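MRNA-capping enzyme subunit alpha (Saccharomyces cerevisiae, PDB 3KYH) catalyses the second step of mRNA capping, transferring GMP from GTP to the 5'-diphosphate end of RNA through a covalent enzyme-GMP intermediate. Local coordinates at residues V105-R109 with R193-F199; F108-R112 with F179-Y183; K118-L122 with D185-Y190. All blocks are in the same frame, centred on the assembly; numbering follows the deposited sequence.

Interaction 1: residues V105-R109 with R193-F199; sequences VNGFR and RCTTFPF
Phe-108 drives its ring between Phe-197 and Phe-199 to form an aromatic cluster where two loops of the nucleotidyltransferase domain meet, one following strand 102-105 and the other leading from helix 168-189 into strand 200-203. Both pairs are edge-to-face, with Phe-108 offering its edge each time. CD1 of Phe-108 stands over the centre of the Phe-197 ring, the centroids 4.6 Å apart and the planes inclined at 51°. Farther round the same ring, CZ of Phe-108 reaches one face of Phe-199 near its rim, and the planes differ by 53°. Phe-199 has CG between the backbone N and the carbonyl carbon (chi1 71°), which brings that face to Phe-108. Pro-198 brings CD to 3.4 Å from CZ of Phe-108, and its CG touches CG1 of Val-105 at 3.6 Å. Phe-199 continues inward onto Leu-148 and Tyr-150 of strand 146-152, tying the cluster to the sheet. Polar contact lies toward the exposed side. There the Arg-109 chain, bent at chi2, brings NH1 to 3.1 Å from OG1 of Thr-196, at an angle too poor for a hydrogen bond. The backbones also come closest here, with the CA atoms of Gly-107 and Thr-196 separated by 4.5 Å, and OG1 of Thr-196 gives a weak hydrogen bond of 3.1 Å to O of Gly-107.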
ATOM      1  N   VAL C 105     -29.388 -26.080  23.527  1.00 99.54           N
ATOM      2  CA  VAL C 105     -30.584 -26.835  23.172  1.00101.66           C
ATOM      3  C   VAL C 105     -31.845 -26.218  23.798  1.00102.26           C
ATOM      4  O   VAL C 105     -31.756 -25.410  24.732  1.00105.50           O
ATOM      5  CB  VAL C 105     -30.430 -28.314  23.574  1.00 98.14           C
ATOM      6  CG1 VAL C 105     -31.005 -29.187  22.477  1.00114.59           C
ATOM      7  CG2 VAL C 105     -28.953 -28.680  23.740  1.00 96.24           C
ATOM      8  N   ASN C 106     -33.013 -26.597  23.276  1.00101.51           N
ATOM      9  CA  ASN C 106     -34.306 -26.068  23.723  1.00 97.48           C
ATOM     10  C   ASN C 106     -34.834 -26.695  25.027  1.00 97.17           C
ATOM     11  O   ASN C 106     -34.083 -26.843  26.004  1.00 88.33           O
ATOM     12  CB  ASN C 106     -35.339 -26.111  22.569  1.00 95.55           C
ATOM     13  CG  ASN C 106     -35.631 -24.727  21.940  1.00 93.03           C
ATOM     14  OD1 ASN C 106     -36.758 -24.486  21.506  1.00108.87           O
ATOM     15  ND2 ASN C 106     -34.642 -23.835  21.876  1.00 74.73           N
ATOM     16  N   GLY C 107     -36.119 -27.062  25.027  1.00103.22           N
ATOM     17  CA  GLY C 107     -36.861 -27.478  26.234  1.00108.41           C
ATOM     18  C   GLY C 107     -36.542 -28.810  26.900  1.00104.46           C
ATOM     19  O   GLY C 107     -36.744 -29.878  26.317  1.00 99.12           O
ATOM     20  N   PHE C 108     -36.041 -28.725  28.129  1.00102.42           N
ATOM     21  CA  PHE C 108     -35.764 -29.898  28.952  1.00105.39           C
ATOM     22  C   PHE C 108     -36.012 -29.589  30.430  1.00105.11           C
ATOM     23  O   PHE C 108     -35.524 -28.589  30.970  1.00104.78           O
ATOM     24  CB  PHE C 108     -34.330 -30.414  28.755  1.00106.17           C
ATOM     25  CG  PHE C 108     -34.117 -31.262  27.512  1.00110.47           C
ATOM     26  CD1 PHE C 108     -34.657 -32.548  27.405  1.00108.76           C
ATOM     27  CD2 PHE C 108     -33.285 -30.807  26.486  1.00104.59           C
ATOM     28  CE1 PHE C 108     -34.415 -33.338  26.270  1.00 98.07           C
ATOM     29  CE2 PHE C 108     -33.025 -31.589  25.356  1.00 85.09           C
ATOM     30  CZ  PHE C 108     -33.594 -32.860  25.249  1.00 92.61           C
ATOM     31  N   ARG C 109     -36.762 -30.472  31.079  1.00103.61           N
ATOM     32  CA  ARG C 109     -37.094 -30.304  32.484  1.00102.24           C
ATOM     33  C   ARG C 109     -36.374 -31.325  33.366  1.00 94.13           C
ATOM     34  O   ARG C 109     -36.926 -32.382  33.711  1.00 84.12           O
ATOM     35  CB  ARG C 109     -38.619 -30.330  32.669  1.00113.42           C
ATOM     36  CG  ARG C 109     -39.340 -29.046  32.209  1.00130.56           C
ATOM     37  CD  ARG C 109     -39.676 -29.023  30.711  1.00147.00           C
ATOM     38  NE  ARG C 109     -40.162 -27.707  30.290  1.00155.57           N
ATOM     39  CZ  ARG C 109     -41.003 -27.488  29.279  1.00161.74           C
ATOM     40  NH1 ARG C 109     -41.506 -28.496  28.562  1.00162.77           N
ATOM     41  NH2 ARG C 109     -41.371 -26.243  29.001  1.00164.89           N
ATOM     42  N   ARG C 193     -46.428 -32.870  28.184  1.00105.64           N
ATOM     43  CA  ARG C 193     -45.744 -31.696  28.773  1.00107.76           C
ATOM     44  C   ARG C 193     -44.383 -31.374  28.126  1.00110.13           C
ATOM     45  O   ARG C 193     -43.753 -30.353  28.434  1.00113.88           O
ATOM     46  CB  ARG C 193     -45.590 -31.857  30.301  1.00108.38           C
ATOM     47  CG  ARG C 193     -45.102 -30.617  31.104  1.00105.63           C
ATOM     48  CD  ARG C 193     -46.225 -29.640  31.550  1.00114.74           C
ATOM     49  NE  ARG C 193     -47.165 -29.314  30.474  1.00104.56           N
ATOM     50  CZ  ARG C 193     -48.434 -29.720  30.406  1.00100.14           C
ATOM     51  NH1 ARG C 193     -48.988 -30.431  31.390  1.00 77.21           N
ATOM     52  NH2 ARG C 193     -49.167 -29.386  29.348  1.00101.23           N
ATOM     53  N   CYS C 194     -43.955 -32.221  27.191  1.00107.69           N
ATOM     54  CA  CYS C 194     -42.604 -32.146  26.658  1.00108.26           C
ATOM     55  C   CYS C 194     -42.427 -32.744  25.260  1.00105.68           C
ATOM     56  O   CYS C 194     -42.089 -33.925  25.120  1.00105.39           O
ATOM     57  CB  CYS C 194     -41.655 -32.810  27.656  1.00110.84           C
ATOM     58  SG  CYS C 194     -42.332 -34.275  28.486  1.00113.92           S
ATOM     59  N   THR C 195     -42.714 -31.939  24.238  1.00 99.93           N
ATOM     60  CA  THR C 195     -42.315 -32.259  22.864  1.00 97.65           C
ATOM     61  C   THR C 195     -41.193 -31.263  22.531  1.00100.43           C
ATOM     62  O   THR C 195     -40.457 -31.416  21.531  1.00 94.14           O
ATOM     63  CB  THR C 195     -43.496 -32.260  21.843  1.00 99.13           C
ATOM     64  OG1 THR C 195     -44.654 -32.909  22.401  1.00 87.86           O
ATOM     65  CG2 THR C 195     -43.101 -33.019  20.584  1.00 96.13           C
ATOM     66  N   THR C 196     -41.080 -30.278  23.436  1.00 97.14           N
ATOM     67  CA  THR C 196     -39.944 -29.346  23.602  1.00 90.82           C
ATOM     68  C   THR C 196     -38.572 -30.064  23.607  1.00 86.62           C
ATOM     69  O   THR C 196     -37.536 -29.422  23.417  1.00 83.51           O
ATOM     70  CB  THR C 196     -40.042 -28.519  24.961  1.00 90.47           C
ATOM     71  OG1 THR C 196     -39.806 -29.369  26.087  1.00 95.37           O
ATOM     72  CG2 THR C 196     -41.372 -27.785  25.178  1.00 80.84           C
ATOM     73  N   PHE C 197     -38.598 -31.369  23.899  1.00 81.57           N
ATOM     74  CA  PHE C 197     -37.455 -32.296  23.950  1.00 80.52           C
ATOM     75  C   PHE C 197     -37.069 -32.699  22.494  1.00 78.02           C
ATOM     76  O   PHE C 197     -37.817 -33.439  21.843  1.00 84.97           O
ATOM     77  CB  PHE C 197     -37.876 -33.564  24.734  1.00 77.61           C
ATOM     78  CG  PHE C 197     -37.966 -33.421  26.250  1.00 76.63           C
ATOM     79  CD1 PHE C 197     -37.617 -34.514  27.056  1.00 81.00           C
ATOM     80  CD2 PHE C 197     -38.468 -32.274  26.881  1.00 85.17           C
ATOM     81  CE1 PHE C 197     -37.690 -34.459  28.454  1.00 70.48           C
ATOM     82  CE2 PHE C 197     -38.560 -32.195  28.303  1.00 86.60           C
ATOM     83  CZ  PHE C 197     -38.171 -33.298  29.089  1.00 77.72           C
ATOM     84  N   PRO C 198     -35.925 -32.211  21.969  1.00 70.34           N
ATOM     85  CA  PRO C 198     -35.538 -32.401  20.562  1.00 70.69           C
ATOM     86  C   PRO C 198     -35.019 -33.777  20.166  1.00 69.86           C
ATOM     87  O   PRO C 198     -34.908 -34.056  18.972  1.00 79.77           O
ATOM     88  CB  PRO C 198     -34.381 -31.405  20.374  1.00 73.55           C
ATOM     89  CG  PRO C 198     -33.809 -31.255  21.729  1.00 84.83           C
ATOM     90  CD  PRO C 198     -35.032 -31.238  22.617  1.00 74.47           C
ATOM     91  N   PHE C 199     -34.685 -34.607  21.149  1.00 63.62           N
ATOM     92  CA  PHE C 199     -33.933 -35.835  20.935  1.00 49.31           C
ATOM     93  C   PHE C 199     -33.934 -36.719  22.185  1.00 50.79           C
ATOM     94  O   PHE C 199     -34.053 -36.192  23.292  1.00 58.24           O
ATOM     95  CB  PHE C 199     -32.509 -35.469  20.511  1.00 43.46           C
ATOM     96  CG  PHE C 199     -31.625 -34.877  21.609  1.00 50.89           C
ATOM     97  CD1 PHE C 199     -31.409 -35.514  22.840  1.00 32.04           C
ATOM     98  CD2 PHE C 199     -30.851 -33.753  21.328  1.00 46.55           C
ATOM     99  CE1 PHE C 199     -30.462 -35.029  23.742  1.00 36.00           C
ATOM    100  CE2 PHE C 199     -29.959 -33.222  22.263  1.00 61.52           C
ATOM    101  CZ  PHE C 199     -29.752 -33.872  23.460  1.00 48.32           C
TER

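Interaction 2: residues F108-R112 with F179-Y183; sequences FRFPR and FFKPY
Phe-110 lies against Phe-179 in a T-shaped, edge-to-face pair, the centre of a buried apolar contact that packs the loop after strand 102-105 onto helix 168-189 in the nucleotidyltransferase domain. Phe-179 supplies the edge: its CE1 comes down over the centre of the Phe-110 ring, with the planes at 70° and the centroids 4.6 Å apart. With CG anti to the backbone N (chi1 173°), the Phe-179 side chain leaves the helix in the direction that carries this edge to the loop. The opposite face of Phe-110 receives CB of Phe-108, set toward the rim, so the ring is covered on both faces by aromatic residues. Tyr-183, one helical turn after Phe-179, meets Phe-110 in another way. The two side chains run alongside each other in one direction, and their rings meet edge on, CE2 of Phe-110 lying 3.6 Å from CD1 of Tyr-183. The same edge of the tyrosine continues to Phe-108, whose CE1 is 4.2 Å from Tyr-183 CE1. Beyond these partners, Phe-110 reaches Met-80 and Ile-82 of strand 76-84, which places it between helix and sheet. An alanine in place of Phe-110 would take away the face that Phe-179 meets and is likely to open a gap between Phe-179 and Phe-108, with the Tyr-183 edge losing a neighbour. Farther along the loop two prolines cross at a slant: Pro-111 rests on Pro-182, whose CB points toward the loop, and the approach is made by CG of Pro-111 and CB of Pro-182, 3.3 Å apart.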
ATOM      1  N   PHE C 108     -36.041 -28.725  28.129  1.00102.42           N
ATOM      2  CA  PHE C 108     -35.764 -29.898  28.952  1.00105.39           C
ATOM      3  C   PHE C 108     -36.012 -29.589  30.430  1.00105.11           C
ATOM      4  O   PHE C 108     -35.524 -28.589  30.970  1.00104.78           O
ATOM      5  CB  PHE C 108     -34.330 -30.414  28.755  1.00106.17           C
ATOM      6  CG  PHE C 108     -34.117 -31.262  27.512  1.00110.47           C
ATOM      7  CD1 PHE C 108     -34.657 -32.548  27.405  1.00108.76           C
ATOM      8  CD2 PHE C 108     -33.285 -30.807  26.486  1.00104.59           C
ATOM      9  CE1 PHE C 108     -34.415 -33.338  26.270  1.00 98.07           C
ATOM     10  CE2 PHE C 108     -33.025 -31.589  25.356  1.00 85.09           C
ATOM     11  CZ  PHE C 108     -33.594 -32.860  25.249  1.00 92.61           C
ATOM     12  N   ARG C 109     -36.762 -30.472  31.079  1.00103.61           N
ATOM     13  CA  ARG C 109     -37.094 -30.304  32.484  1.00102.24           C
ATOM     14  C   ARG C 109     -36.374 -31.325  33.366  1.00 94.13           C
ATOM     15  O   ARG C 109     -36.926 -32.382  33.711  1.00 84.12           O
ATOM     16  CB  ARG C 109     -38.619 -30.330  32.669  1.00113.42           C
ATOM     17  CG  ARG C 109     -39.340 -29.046  32.209  1.00130.56           C
ATOM     18  CD  ARG C 109     -39.676 -29.023  30.711  1.00147.00           C
ATOM     19  NE  ARG C 109     -40.162 -27.707  30.290  1.00155.57           N
ATOM     20  CZ  ARG C 109     -41.003 -27.488  29.279  1.00161.74           C
ATOM     21  NH1 ARG C 109     -41.506 -28.496  28.562  1.00162.77           N
ATOM     22  NH2 ARG C 109     -41.371 -26.243  29.001  1.00164.89           N
ATOM     23  N   PHE C 110     -35.127 -30.997  33.702  1.00 86.09           N
ATOM     24  CA  PHE C 110     -34.310 -31.864  34.547  1.00 89.68           C
ATOM     25  C   PHE C 110     -34.546 -31.543  36.033  1.00 94.21           C
ATOM     26  O   PHE C 110     -34.298 -30.405  36.448  1.00 93.35           O
ATOM     27  CB  PHE C 110     -32.839 -31.834  34.120  1.00 86.64           C
ATOM     28  CG  PHE C 110     -32.607 -32.215  32.656  1.00 81.02           C
ATOM     29  CD1 PHE C 110     -31.600 -31.585  31.916  1.00 51.16           C
ATOM     30  CD2 PHE C 110     -33.385 -33.209  32.020  1.00 93.86           C
ATOM     31  CE1 PHE C 110     -31.401 -31.901  30.564  1.00 85.95           C
ATOM     32  CE2 PHE C 110     -33.171 -33.565  30.662  1.00 78.15           C
ATOM     33  CZ  PHE C 110     -32.179 -32.908  29.937  1.00 84.82           C
ATOM     34  N   PRO C 111     -35.073 -32.523  36.816  1.00 93.76           N
ATOM     35  CA  PRO C 111     -35.680 -32.381  38.156  1.00 95.73           C
ATOM     36  C   PRO C 111     -34.997 -33.005  39.388  1.00 95.52           C
ATOM     37  O   PRO C 111     -33.806 -32.769  39.625  1.00 98.59           O
ATOM     38  CB  PRO C 111     -37.040 -33.078  37.966  1.00 91.58           C
ATOM     39  CG  PRO C 111     -36.898 -33.905  36.720  1.00 96.27           C
ATOM     40  CD  PRO C 111     -35.484 -33.811  36.242  1.00 92.80           C
ATOM     41  N   ARG C 112     -35.819 -33.652  40.223  1.00 87.39           N
ATOM     42  CA  ARG C 112     -35.412 -34.665  41.199  1.00 88.96           C
ATOM     43  C   ARG C 112     -36.654 -35.508  41.548  1.00 97.07           C
ATOM     44  O   ARG C 112     -37.614 -35.600  40.760  1.00 94.44           O
ATOM     45  CB  ARG C 112     -34.914 -34.007  42.478  1.00 83.88           C
ATOM     46  CG  ARG C 112     -33.461 -33.632  42.545  1.00 77.26           C
ATOM     47  CD  ARG C 112     -33.432 -32.168  42.993  1.00 87.10           C
ATOM     48  NE  ARG C 112     -32.282 -31.806  43.823  1.00 64.73           N
ATOM     49  CZ  ARG C 112     -31.667 -30.628  43.790  1.00 50.96           C
ATOM     50  NH1 ARG C 112     -32.080 -29.686  42.942  1.00 45.72           N
ATOM     51  NH2 ARG C 112     -30.621 -30.404  44.601  1.00 49.51           N
ATOM     52  N   PHE C 179     -30.222 -37.856  37.918  1.00 75.91           N
ATOM     53  CA  PHE C 179     -30.649 -37.277  36.653  1.00 76.85           C
ATOM     54  C   PHE C 179     -31.655 -38.083  35.799  1.00 81.90           C
ATOM     55  O   PHE C 179     -32.648 -37.518  35.339  1.00 81.30           O
ATOM     56  CB  PHE C 179     -29.416 -36.905  35.847  1.00 73.57           C
ATOM     57  CG  PHE C 179     -29.708 -36.442  34.456  1.00 75.76           C
ATOM     58  CD1 PHE C 179     -30.216 -35.168  34.227  1.00 69.02           C
ATOM     59  CD2 PHE C 179     -29.408 -37.252  33.369  1.00 79.15           C
ATOM     60  CE1 PHE C 179     -30.441 -34.707  32.942  1.00 67.01           C
ATOM     61  CE2 PHE C 179     -29.635 -36.794  32.066  1.00 98.67           C
ATOM     62  CZ  PHE C 179     -30.158 -35.517  31.855  1.00 82.89           C
ATOM     63  N   PHE C 180     -31.397 -39.376  35.588  1.00 83.54           N
ATOM     64  CA  PHE C 180     -32.108 -40.183  34.592  1.00 82.87           C
ATOM     65  C   PHE C 180     -33.517 -40.613  35.002  1.00 83.15           C
ATOM     66  O   PHE C 180     -34.461 -40.446  34.219  1.00 81.33           O
ATOM     67  CB  PHE C 180     -31.253 -41.392  34.190  1.00 86.68           C
ATOM     68  CG  PHE C 180     -31.755 -42.132  32.975  1.00 88.11           C
ATOM     69  CD1 PHE C 180     -31.290 -41.801  31.712  1.00 97.82           C
ATOM     70  CD2 PHE C 180     -32.641 -43.204  33.103  1.00 87.28           C
ATOM     71  CE1 PHE C 180     -31.716 -42.508  30.583  1.00107.86           C
ATOM     72  CE2 PHE C 180     -33.085 -43.909  31.994  1.00 92.68           C
ATOM     73  CZ  PHE C 180     -32.617 -43.565  30.721  1.00105.82           C
ATOM     74  N   LYS C 181     -33.636 -41.240  36.174  1.00 81.53           N
ATOM     75  CA  LYS C 181     -34.930 -41.616  36.768  1.00 80.90           C
ATOM     76  C   LYS C 181     -36.006 -40.493  36.558  1.00 82.48           C
ATOM     77  O   LYS C 181     -36.996 -40.757  35.865  1.00 82.99           O
ATOM     78  CB  LYS C 181     -34.721 -42.030  38.246  1.00 73.50           C
ATOM     79  CG  LYS C 181     -35.471 -43.248  38.777  1.00 66.19           C
ATOM     80  CD  LYS C 181     -36.925 -42.931  39.113  1.00 55.54           C
ATOM     81  CE  LYS C 181     -37.388 -43.494  40.437  1.00 53.70           C
ATOM     82  NZ  LYS C 181     -38.554 -42.620  40.831  1.00 33.03           N
ATOM     83  N   PRO C 182     -35.775 -39.235  37.036  1.00 74.97           N
ATOM     84  CA  PRO C 182     -36.696 -38.104  36.825  1.00 69.52           C
ATOM     85  C   PRO C 182     -36.844 -37.599  35.392  1.00 65.48           C
ATOM     86  O   PRO C 182     -37.930 -37.142  35.043  1.00 63.14           O
ATOM     87  CB  PRO C 182     -36.097 -37.002  37.681  1.00 70.68           C
ATOM     88  CG  PRO C 182     -34.680 -37.250  37.599  1.00 83.08           C
ATOM     89  CD  PRO C 182     -34.585 -38.752  37.756  1.00 79.49           C
ATOM     90  N   TYR C 183     -35.797 -37.664  34.567  1.00 66.63           N
ATOM     91  CA  TYR C 183     -36.026 -37.546  33.114  1.00 66.48           C
ATOM     92  C   TYR C 183     -37.048 -38.628  32.763  1.00 67.99           C
ATOM     93  O   TYR C 183     -38.130 -38.299  32.290  1.00 72.22           O
ATOM     94  CB  TYR C 183     -34.745 -37.647  32.253  1.00 51.42           C
ATOM     95  CG  TYR C 183     -34.978 -37.787  30.752  1.00 84.47           C
ATOM     96  CD1 TYR C 183     -34.754 -36.711  29.884  1.00103.43           C
ATOM     97  CD2 TYR C 183     -35.412 -39.004  30.184  1.00101.74           C
ATOM     98  CE1 TYR C 183     -34.976 -36.832  28.488  1.00 93.29           C
ATOM     99  CE2 TYR C 183     -35.644 -39.133  28.792  1.00102.46           C
ATOM    100  CZ  TYR C 183     -35.419 -38.042  27.953  1.00103.53           C
ATOM    101  OH  TYR C 183     -35.635 -38.161  26.592  1.00 95.46           O
TER

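Interaction 3: residues K118-L122 with D185-Y190; sequences KEELL and DLRAAY
The short 3-10 turn at Leu-121 and Leu-122 packs on the C-terminal end of helix 168-189 in the nucleotidyltransferase domain, with the CA atoms of Leu-121 and Leu-186 6.5 Å apart and those of Lys-118 and Ala-189 7.8 Å apart. Tyr-190, just past the helix, reaches across to the loop. Its CG is anti to the carbonyl carbon (chi1 -41°), and the ring extends until OH gives a hydrogen bond of 2.7 Å to OE2 of Glu-119. OE2 lies in the plane of the phenol ring, while the carboxylate plane is turned 49° from that ring, and the hydroxyl arrives on the anti side of OE2. O of Lys-118 is also close, 2.9 Å from Tyr-190 OH. Nearer the backbone than the hydroxyl, CD1 of Leu-121 comes to the ring edge at CE1 of Tyr-190, 3.6 Å away, while CD1 of Leu-122 approaches the same carbon obliquely. The other branch of Leu-121, CD2, packs on the helix itself, 3.8 Å from CB of Leu-186. Buried Leu-121 thus joins the tyrosine to the helix, and the Glu-119 bond lies at the exposed margin. Leu-186 carries the packing onward to Pro-111 and Phe-197, so its side chain meets both the loop that leads to strand 129-139 and the one that leads to strand 200-203.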
ATOM      1  N   LYS C 118     -46.272 -38.485  42.372  1.00 86.37           N
ATOM      2  CA  LYS C 118     -46.033 -38.817  40.955  1.00 92.13           C
ATOM      3  C   LYS C 118     -46.227 -37.642  39.965  1.00 90.18           C
ATOM      4  O   LYS C 118     -46.151 -37.838  38.748  1.00 73.33           O
ATOM      5  CB  LYS C 118     -46.831 -40.066  40.542  1.00 97.02           C
ATOM      6  CG  LYS C 118     -46.588 -41.330  41.397  1.00100.84           C
ATOM      7  CD  LYS C 118     -45.457 -42.206  40.866  1.00100.05           C
ATOM      8  CE  LYS C 118     -45.429 -43.579  41.537  1.00100.56           C
ATOM      9  NZ  LYS C 118     -44.776 -44.584  40.635  1.00108.42           N
ATOM     10  N   GLU C 119     -46.510 -36.457  40.521  1.00 95.99           N
ATOM     11  CA  GLU C 119     -46.443 -35.145  39.865  1.00 96.20           C
ATOM     12  C   GLU C 119     -45.105 -34.461  40.161  1.00101.04           C
ATOM     13  O   GLU C 119     -44.511 -33.891  39.245  1.00103.96           O
ATOM     14  CB  GLU C 119     -47.569 -34.217  40.348  1.00 96.99           C
ATOM     15  CG  GLU C 119     -48.803 -34.098  39.444  1.00 88.14           C
ATOM     16  CD  GLU C 119     -49.911 -35.100  39.764  1.00 76.58           C
ATOM     17  OE1 GLU C 119     -50.466 -35.081  40.880  1.00 85.63           O
ATOM     18  OE2 GLU C 119     -50.274 -35.894  38.883  1.00 75.41           O
ATOM     19  N   GLU C 120     -44.654 -34.528  41.422  1.00104.69           N
ATOM     20  CA  GLU C 120     -43.429 -33.873  41.961  1.00109.10           C
ATOM     21  C   GLU C 120     -42.461 -33.190  40.967  1.00108.20           C
ATOM     22  O   GLU C 120     -42.212 -31.985  41.075  1.00111.04           O
ATOM     23  CB  GLU C 120     -42.676 -34.827  42.912  1.00108.72           C
ATOM     24  CG  GLU C 120     -41.482 -34.246  43.680  1.00108.43           C
ATOM     25  CD  GLU C 120     -41.865 -33.473  44.922  1.00117.73           C
ATOM     26  OE1 GLU C 120     -42.966 -33.706  45.468  1.00121.97           O
ATOM     27  OE2 GLU C 120     -41.036 -32.655  45.381  1.00126.08           O
ATOM     28  N   LEU C 121     -41.926 -33.971  40.026  1.00105.07           N
ATOM     29  CA  LEU C 121     -41.066 -33.508  38.920  1.00105.95           C
ATOM     30  C   LEU C 121     -41.373 -32.133  38.321  1.00104.97           C
ATOM     31  O   LEU C 121     -40.448 -31.342  38.073  1.00103.53           O
ATOM     32  CB  LEU C 121     -40.973 -34.565  37.803  1.00106.67           C
ATOM     33  CG  LEU C 121     -42.101 -35.591  37.612  1.00108.62           C
ATOM     34  CD1 LEU C 121     -43.143 -35.144  36.592  1.00103.83           C
ATOM     35  CD2 LEU C 121     -41.510 -36.950  37.242  1.00 98.64           C
ATOM     36  N   LEU C 122     -42.669 -31.852  38.173  1.00100.59           N
ATOM     37  CA  LEU C 122     -43.197 -30.698  37.436  1.00 93.31           C
ATOM     38  C   LEU C 122     -42.821 -29.286  37.919  1.00 88.39           C
ATOM     39  O   LEU C 122     -42.984 -28.327  37.159  1.00 87.55           O
ATOM     40  CB  LEU C 122     -44.710 -30.856  37.245  1.00 90.04           C
ATOM     41  CG  LEU C 122     -45.156 -31.902  36.213  1.00 90.05           C
ATOM     42  CD1 LEU C 122     -46.231 -32.809  36.766  1.00 88.22           C
ATOM     43  CD2 LEU C 122     -45.615 -31.262  34.896  1.00 94.22           C
ATOM     44  N   ASP C 185     -39.162 -40.974  34.273  1.00 98.26           N
ATOM     45  CA  ASP C 185     -40.473 -40.840  34.913  1.00 93.95           C
ATOM     46  C   ASP C 185     -41.284 -39.725  34.277  1.00 94.75           C
ATOM     47  O   ASP C 185     -42.373 -39.984  33.764  1.00 94.51           O
ATOM     48  CB  ASP C 185     -40.300 -40.585  36.410  1.00 87.62           C
ATOM     49  CG  ASP C 185     -39.817 -41.810  37.149  1.00 83.81           C
ATOM     50  OD1 ASP C 185     -40.375 -42.098  38.233  1.00 78.13           O
ATOM     51  OD2 ASP C 185     -38.916 -42.510  36.632  1.00 81.45           O
ATOM     52  N   LEU C 186     -40.701 -38.525  34.254  1.00 92.44           N
ATOM     53  CA  LEU C 186     -41.303 -37.323  33.670  1.00 92.59           C
ATOM     54  C   LEU C 186     -41.761 -37.523  32.238  1.00 92.02           C
ATOM     55  O   LEU C 186     -42.754 -36.935  31.816  1.00100.86           O
ATOM     56  CB  LEU C 186     -40.296 -36.172  33.728  1.00 91.17           C
ATOM     57  CG  LEU C 186     -40.570 -34.728  33.327  1.00 94.02           C
ATOM     58  CD1 LEU C 186     -39.625 -33.870  34.152  1.00 87.78           C
ATOM     59  CD2 LEU C 186     -40.357 -34.505  31.823  1.00 92.93           C
ATOM     60  N   ARG C 187     -41.016 -38.322  31.488  1.00 87.87           N
ATOM     61  CA  ARG C 187     -41.364 -38.579  30.112  1.00 89.72           C
ATOM     62  C   ARG C 187     -42.385 -39.714  30.052  1.00 96.39           C
ATOM     63  O   ARG C 187     -43.144 -39.824  29.084  1.00 98.45           O
ATOM     64  CB  ARG C 187     -40.106 -38.918  29.309  1.00 88.20           C
ATOM     65  CG  ARG C 187     -40.321 -38.885  27.809  1.00 83.85           C
ATOM     66  CD  ARG C 187     -39.417 -39.873  27.101  1.00 87.16           C
ATOM     67  NE  ARG C 187     -39.823 -40.054  25.710  1.00 90.37           N
ATOM     68  CZ  ARG C 187     -39.489 -39.264  24.687  1.00 84.32           C
ATOM     69  NH1 ARG C 187     -38.731 -38.177  24.843  1.00 68.04           N
ATOM     70  NH2 ARG C 187     -39.935 -39.563  23.478  1.00 90.67           N
ATOM     71  N   ALA C 188     -42.397 -40.553  31.086  1.00102.09           N
ATOM     72  CA  ALA C 188     -43.243 -41.744  31.112  1.00107.87           C
ATOM     73  C   ALA C 188     -44.648 -41.462  31.651  1.00111.68           C
ATOM     74  O   ALA C 188     -45.638 -41.954  31.094  1.00114.60           O
ATOM     75  CB  ALA C 188     -42.565 -42.862  31.880  1.00107.09           C
ATOM     76  N   ALA C 189     -44.724 -40.660  32.714  1.00111.05           N
ATOM     77  CA  ALA C 189     -45.994 -40.171  33.254  1.00113.92           C
ATOM     78  C   ALA C 189     -46.748 -39.222  32.298  1.00110.21           C
ATOM     79  O   ALA C 189     -47.898 -39.501  31.930  1.00110.51           O
ATOM     80  CB  ALA C 189     -45.787 -39.524  34.637  1.00112.77           C
ATOM     81  N   TYR C 190     -46.091 -38.139  31.879  1.00103.56           N
ATOM     82  CA  TYR C 190     -46.724 -37.109  31.059  1.00 99.69           C
ATOM     83  C   TYR C 190     -46.019 -36.904  29.713  1.00 98.72           C
ATOM     84  O   TYR C 190     -45.104 -36.070  29.631  1.00 92.23           O
ATOM     85  CB  TYR C 190     -46.768 -35.782  31.813  1.00 99.49           C
ATOM     86  CG  TYR C 190     -47.129 -35.895  33.270  1.00106.89           C
ATOM     87  CD1 TYR C 190     -46.130 -35.919  34.246  1.00116.49           C
ATOM     88  CD2 TYR C 190     -48.468 -35.931  33.683  1.00114.22           C
ATOM     89  CE1 TYR C 190     -46.450 -36.005  35.598  1.00110.73           C
ATOM     90  CE2 TYR C 190     -48.801 -36.017  35.043  1.00104.24           C
ATOM     91  CZ  TYR C 190     -47.780 -36.045  35.985  1.00106.28           C
ATOM     92  OH  TYR C 190     -48.069 -36.134  37.319  1.00110.19           O
TER

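In the fold
Interactions 2 and 3 hold helix 168-189, and interaction 1 the loop that follows it; all start from the connection between strands 102-105 and 129-139, away from the active-site Lys-72. Interaction 2 is the most deeply buried and wholly apolar across its segments. Interaction 1 shares Phe-108 with it but reaches the loop after the helix, and mixes an aromatic interior with a more exposed polar side. Interaction 3 lies nearer the surface and adds a tyrosine-to-glutamate hydrogen bond, where interaction 1 has only a weak one. They form one continuous patch: Phe-197 touches Tyr-183, joining interactions 1 and 2, while Arg-193 on Leu-122 joins interactions 1 and 3.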